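Local coordinates for outer surface protein (Bacillus cereus ATCC 14579, PDB 1X7F) that is uncharacterised but probably acts as a 6-phospho-N-acetylmuramidase, hydrolysing MurNAc 6-phosphate-GlcNAc during cell-wall recycling, at residues 47-51 with 82-88; 42-46 with 251-255. All blocks are in the same frame, centred on the assembly; numbering follows the deposited sequence.

How the interactions relate
Both contacts use helix 40-51 of the N-terminal alpha/beta barrel, taking successive turns of it, and their centres lie about 11 Å apart. Interaction 1 packs the last turn, 47-51, against the end of the next barrel helix, 74-85; interaction 2 sets the turn before it, 42-46, against the loop that follows the last barrel strand, 246-249. The 42-46 contact is the more deeply buried, and two tyrosines carry it with an aromatic pair and direct hydrogen bonds. The 47-51 contact is only partly buried: methyl groups fill its inner side, and a water bridges Ser48 and Asn86 on its polar side. The two touch where the His82 ring packs, tightly as modelled, on Met44 O.

Interaction 1 of 2, residues 47-51 with 82-88; sequences ISAAA and HAKDNNM
Met88 pushes its terminal methyl into the last turn of helix 40-51: CE lies 3.5 Å from Ala51 CB, tighter than ordinary van der Waals contact. Its approach to Ile47 O is unusually short as modelled, and the exact value is doubtful. The chain bends at chi2 (-138°), away from a staggered value, which brings CE to the helix. Ile47 CG2 meets Met88 CE at 3.8 Å and on its other flank reaches His82 ND1 at 3.6 Å, while Ile47 CD1 packs on Ala83. Ile58, on the strand joining the two helices, touches Ile47, Ala83 and Met88, so this side faces the barrel sheet. On the polar side Ser48 OG lies at the edge of the His82 ring, near its plane, 3.1 Å from CE1. A water bridges the helices, 2.7 Å from Ser48 OG and donating to Asn86 OD1 at 2.8 Å. Asn86 ND2 turns back to His82 O with a nearly straight bond of 3.1 Å (159°), tilted from the carbonyl plane. A Schellman motif with Asn87 as its C-prime residue ends helix 74-85 and leads the chain to Met88. Direct contact is thus apolar on the sheet side, whereas Ser48 and Asn86 are linked through water, with Asn86 held in place by its bond to His82 O.

Interaction 2 of 2, residues 42-46 with 251-255; sequences KDMAY and NAYAS
Lys42 touches Tyr253 through the root of its side chain, CB lying 3.6 Å from the phenol OH, while its ammonium end leads away. One residue on, Asp43 accepts a short 2.6 Å hydrogen bond at OD1 from Tyr253 OH; the hydroxyl comes from above the carboxylate plane, and the two side chains cross at about a right angle. The same hydroxyl also hydrogen-bonds Ser38 OG, its strongest polar partner, so the tyrosine end is gripped by two groups near the start of the helix. In the alpha/beta barrel this is the first helix meeting the loop after the eighth strand, and that loop carries a non-proline cis peptide between Ala252 and Tyr253. Tyr46, with CG anti to the backbone N (chi1 -173°), lays its ring beside that of Tyr253. An edge-to-face pair results, the edge of Tyr253 toward the face of Tyr46, with centroids 4.7 Å apart and planes at 64°. Tyr253 CD2 stands over that face, 3.2 Å from Tyr46 CG and offset toward the rim, and Tyr253 CB adds a CH-pi contact. Beyond the ring, Tyr46 OH accepts from Ala254 N at 3.0 Å, nearly straight at 167°, and a water 2.7 Å from Tyr46 OH links it to Asn251 O.

Interaction 1 of 2, residues 47-51 with 82-88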
loop_
_atom_site.group_PDB
_atom_site.type_symbol
_atom_site.label_atom_id
_atom_site.label_comp_id
_atom_site.label_asym_id
_atom_site.label_seq_id
_atom_site.Cartn_x
_atom_site.Cartn_y
_atom_site.Cartn_z
ATOM N N ILE A 47 16.954 -4.500 9.311
ATOM C CA ILE A 47 16.229 -5.751 9.118
ATOM C C ILE A 47 15.575 -6.172 10.436
ATOM O O ILE A 47 14.399 -6.536 10.457
ATOM C CB ILE A 47 17.199 -6.852 8.592
ATOM C CG1 ILE A 47 17.574 -6.602 7.121
ATOM C CG2 ILE A 47 16.624 -8.274 8.793
ATOM C CD1 ILE A 47 18.801 -7.421 6.657
ATOM N N SER A 48 16.340 -6.113 11.532
ATOM C CA SER A 48 15.809 -6.418 12.865
ATOM C C SER A 48 14.647 -5.487 13.252
ATOM O O SER A 48 13.619 -5.957 13.738
ATOM C CB SER A 48 16.918 -6.358 13.922
ATOM O OG SER A 48 17.726 -7.524 13.883
ATOM N N ALA A 49 14.842 -4.181 13.041
ATOM C CA ALA A 49 13.840 -3.143 13.283
ATOM C C ALA A 49 12.561 -3.371 12.484
ATOM O O ALA A 49 11.475 -3.327 13.042
ATOM C CB ALA A 49 14.416 -1.737 12.962
ATOM N N ALA A 50 12.691 -3.607 11.180
ATOM C CA ALA A 50 11.530 -3.845 10.314
ATOM C C ALA A 50 10.767 -5.129 10.680
ATOM O O ALA A 50 9.541 -5.189 10.548
ATOM C CB ALA A 50 11.949 -3.859 8.848
ATOM N N ALA A 51 11.505 -6.134 11.153
ATOM C CA ALA A 51 10.954 -7.428 11.568
ATOM C C ALA A 51 10.034 -7.333 12.768
ATOM O O ALA A 51 9.070 -8.091 12.856
ATOM C CB ALA A 51 12.081 -8.438 11.863
ATOM N N HIS A 82 20.965 -13.013 7.852
ATOM C CA HIS A 82 20.281 -12.318 8.924
ATOM C C HIS A 82 18.816 -12.098 8.529
ATOM O O HIS A 82 17.918 -12.302 9.343
ATOM C CB HIS A 82 20.984 -10.998 9.223
ATOM C CG HIS A 82 20.494 -10.323 10.463
ATOM N ND1 HIS A 82 19.650 -9.231 10.432
ATOM C CD2 HIS A 82 20.724 -10.588 11.772
ATOM C CE1 HIS A 82 19.384 -8.852 11.669
ATOM N NE2 HIS A 82 20.027 -9.657 12.500
ATOM N N ALA A 83 18.593 -11.727 7.267
ATOM C CA ALA A 83 17.251 -11.595 6.699
ATOM C C ALA A 83 16.447 -12.894 6.755
ATOM O O ALA A 83 15.279 -12.881 7.141
ATOM C CB ALA A 83 17.330 -11.091 5.281
ATOM N N LYS A 84 17.069 -14.004 6.363
ATOM C CA LYS A 84 16.407 -15.313 6.367
ATOM C C LYS A 84 16.123 -15.850 7.784
ATOM O O LYS A 84 15.169 -16.602 7.979
ATOM C CB LYS A 84 17.185 -16.335 5.517
ATOM C CG LYS A 84 18.348 -17.017 6.214
ATOM C CD LYS A 84 19.166 -17.906 5.260
ATOM C CE LYS A 84 18.758 -19.379 5.331
ATOM N NZ LYS A 84 19.259 -20.029 6.568
ATOM N N ASP A 85 16.953 -15.462 8.756
ATOM C CA ASP A 85 16.727 -15.795 10.167
ATOM C C ASP A 85 15.522 -15.025 10.712
ATOM O O ASP A 85 14.879 -15.458 11.676
ATOM C CB ASP A 85 17.956 -15.465 11.017
ATOM C CG ASP A 85 19.136 -16.368 10.728
ATOM O OD1 ASP A 85 18.939 -17.564 10.404
ATOM O OD2 ASP A 85 20.314 -15.962 10.808
ATOM N N ASN A 86 15.234 -13.880 10.094
ATOM C CA ASN A 86 14.085 -13.059 10.456
ATOM C C ASN A 86 12.925 -13.231 9.481
ATOM O O ASN A 86 12.111 -12.320 9.305
ATOM C CB ASN A 86 14.497 -11.590 10.602
ATOM C CG ASN A 86 15.210 -11.317 11.919
ATOM O OD1 ASN A 86 14.575 -11.195 12.975
ATOM N ND2 ASN A 86 16.534 -11.228 11.867
ATOM N N ASN A 87 12.871 -14.408 8.858
ATOM C CA ASN A 87 11.780 -14.823 7.964
ATOM C C ASN A 87 11.399 -13.803 6.874
ATOM O O ASN A 87 10.219 -13.556 6.597
ATOM C CB ASN A 87 10.565 -15.287 8.787
ATOM C CG ASN A 87 10.943 -16.293 9.879
ATOM O OD1 ASN A 87 10.861 -15.990 11.071
ATOM N ND2 ASN A 87 11.384 -17.482 9.471
ATOM N N MET A 88 12.419 -13.222 6.248
ATOM C CA MET A 88 12.209 -12.202 5.224
ATOM C C MET A 88 12.566 -12.718 3.842
ATOM O O MET A 88 13.650 -13.260 3.630
ATOM C CB MET A 88 13.007 -10.935 5.535
ATOM C CG MET A 88 12.728 -10.351 6.897
ATOM S SD MET A 88 12.600 -8.576 6.798
ATOM C CE MET A 88 12.870 -8.165 8.504
HETATM O O HOH W 1 16.190 -9.646 14.699
#

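Interaction 2 of 2, residues 42-46 with 251-255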
loop_
_atom_site.group_PDB
_atom_site.type_symbol
_atom_site.label_atom_id
_atom_site.label_comp_id
_atom_site.label_asym_id
_atom_site.label_seq_id
_atom_site.Cartn_x
_atom_site.Cartn_y
_atom_site.Cartn_z
ATOM N N LYS A 42 24.436 -1.555 10.268
ATOM C CA LYS A 42 23.211 -0.754 10.195
ATOM C C LYS A 42 22.135 -1.375 9.309
ATOM O O LYS A 42 20.948 -1.092 9.490
ATOM C CB LYS A 42 23.514 0.679 9.742
ATOM C CG LYS A 42 24.390 1.475 10.717
ATOM C CD LYS A 42 24.189 2.980 10.539
ATOM C CE LYS A 42 24.854 3.508 9.275
ATOM N NZ LYS A 42 26.340 3.582 9.414
ATOM N N ASP A 43 22.545 -2.205 8.349
ATOM C CA ASP A 43 21.596 -2.920 7.489
ATOM C C ASP A 43 20.940 -4.055 8.279
ATOM O O ASP A 43 19.734 -4.300 8.150
ATOM C CB ASP A 43 22.287 -3.510 6.253
ATOM C CG ASP A 43 22.540 -2.488 5.154
ATOM O OD1 ASP A 43 21.816 -1.462 5.067
ATOM O OD2 ASP A 43 23.452 -2.655 4.312
ATOM N N MET A 44 21.753 -4.751 9.071
ATOM C CA MET A 44 21.278 -5.855 9.903
ATOM C C MET A 44 20.395 -5.341 11.035
ATOM O O MET A 44 19.362 -5.929 11.325
ATOM C CB MET A 44 22.449 -6.712 10.421
ATOM C CG MET A 44 23.094 -7.555 9.325
ATOM S SD MET A 44 24.252 -8.820 9.849
ATOM C CE MET A 44 25.667 -7.849 10.388
ATOM N N ALA A 45 20.796 -4.231 11.651
ATOM C CA ALA A 45 19.971 -3.558 12.648
ATOM C C ALA A 45 18.595 -3.132 12.075
ATOM O O ALA A 45 17.563 -3.251 12.748
ATOM C CB ALA A 45 20.722 -2.368 13.240
ATOM N N TYR A 46 18.589 -2.679 10.827
ATOM C CA TYR A 46 17.368 -2.253 10.120
ATOM C C TYR A 46 16.406 -3.403 9.828
ATOM O O TYR A 46 15.196 -3.276 10.035
ATOM C CB TYR A 46 17.768 -1.585 8.805
ATOM C CG TYR A 46 16.665 -0.923 8.007
ATOM C CD1 TYR A 46 15.809 0.010 8.587
ATOM C CD2 TYR A 46 16.531 -1.180 6.638
ATOM C CE1 TYR A 46 14.820 0.642 7.840
ATOM C CE2 TYR A 46 15.552 -0.545 5.870
ATOM C CZ TYR A 46 14.693 0.362 6.482
ATOM O OH TYR A 46 13.736 1.011 5.728
ATOM N N ASN A 251 13.310 3.647 -0.393
ATOM C CA ASN A 251 14.545 4.210 0.183
ATOM C C ASN A 251 14.862 3.657 1.585
ATOM O O ASN A 251 13.993 3.081 2.229
ATOM C CB ASN A 251 14.568 5.774 0.129
ATOM C CG ASN A 251 13.232 6.435 0.562
ATOM O OD1 ASN A 251 13.101 7.663 0.526
ATOM N ND2 ASN A 251 12.261 5.636 0.965
ATOM N N ALA A 252 16.101 3.848 2.051
ATOM C CA ALA A 252 16.543 3.380 3.389
ATOM C C ALA A 252 17.237 4.523 4.126
ATOM O O ALA A 252 17.862 5.354 3.483
ATOM C CB ALA A 252 17.503 2.184 3.250
ATOM N N TYR A 253 17.154 4.604 5.457
ATOM C CA TYR A 253 16.393 3.709 6.328
ATOM C C TYR A 253 15.156 4.461 6.757
ATOM O O TYR A 253 15.254 5.629 7.168
ATOM C CB TYR A 253 17.206 3.397 7.592
ATOM C CG TYR A 253 18.517 2.710 7.321
ATOM C CD1 TYR A 253 19.741 3.362 7.534
ATOM C CD2 TYR A 253 18.538 1.411 6.824
ATOM C CE1 TYR A 253 20.948 2.714 7.265
ATOM C CE2 TYR A 253 19.725 0.763 6.555
ATOM C CZ TYR A 253 20.919 1.409 6.776
ATOM O OH TYR A 253 22.071 0.721 6.496
ATOM N N ALA A 254 13.998 3.806 6.688
ATOM C CA ALA A 254 12.790 4.376 7.267
ATOM C C ALA A 254 13.016 4.461 8.772
ATOM O O ALA A 254 13.732 3.630 9.343
ATOM C CB ALA A 254 11.554 3.514 6.936
ATOM N N SER A 255 12.439 5.479 9.408
ATOM C CA SER A 255 12.534 5.617 10.858
ATOM C C SER A 255 11.751 4.532 11.601
ATOM O O SER A 255 10.830 3.905 11.049
ATOM C CB SER A 255 12.050 6.994 11.308
ATOM O OG SER A 255 10.645 7.127 11.120
HETATM O O HOH W 2 14.040 0.504 3.091
#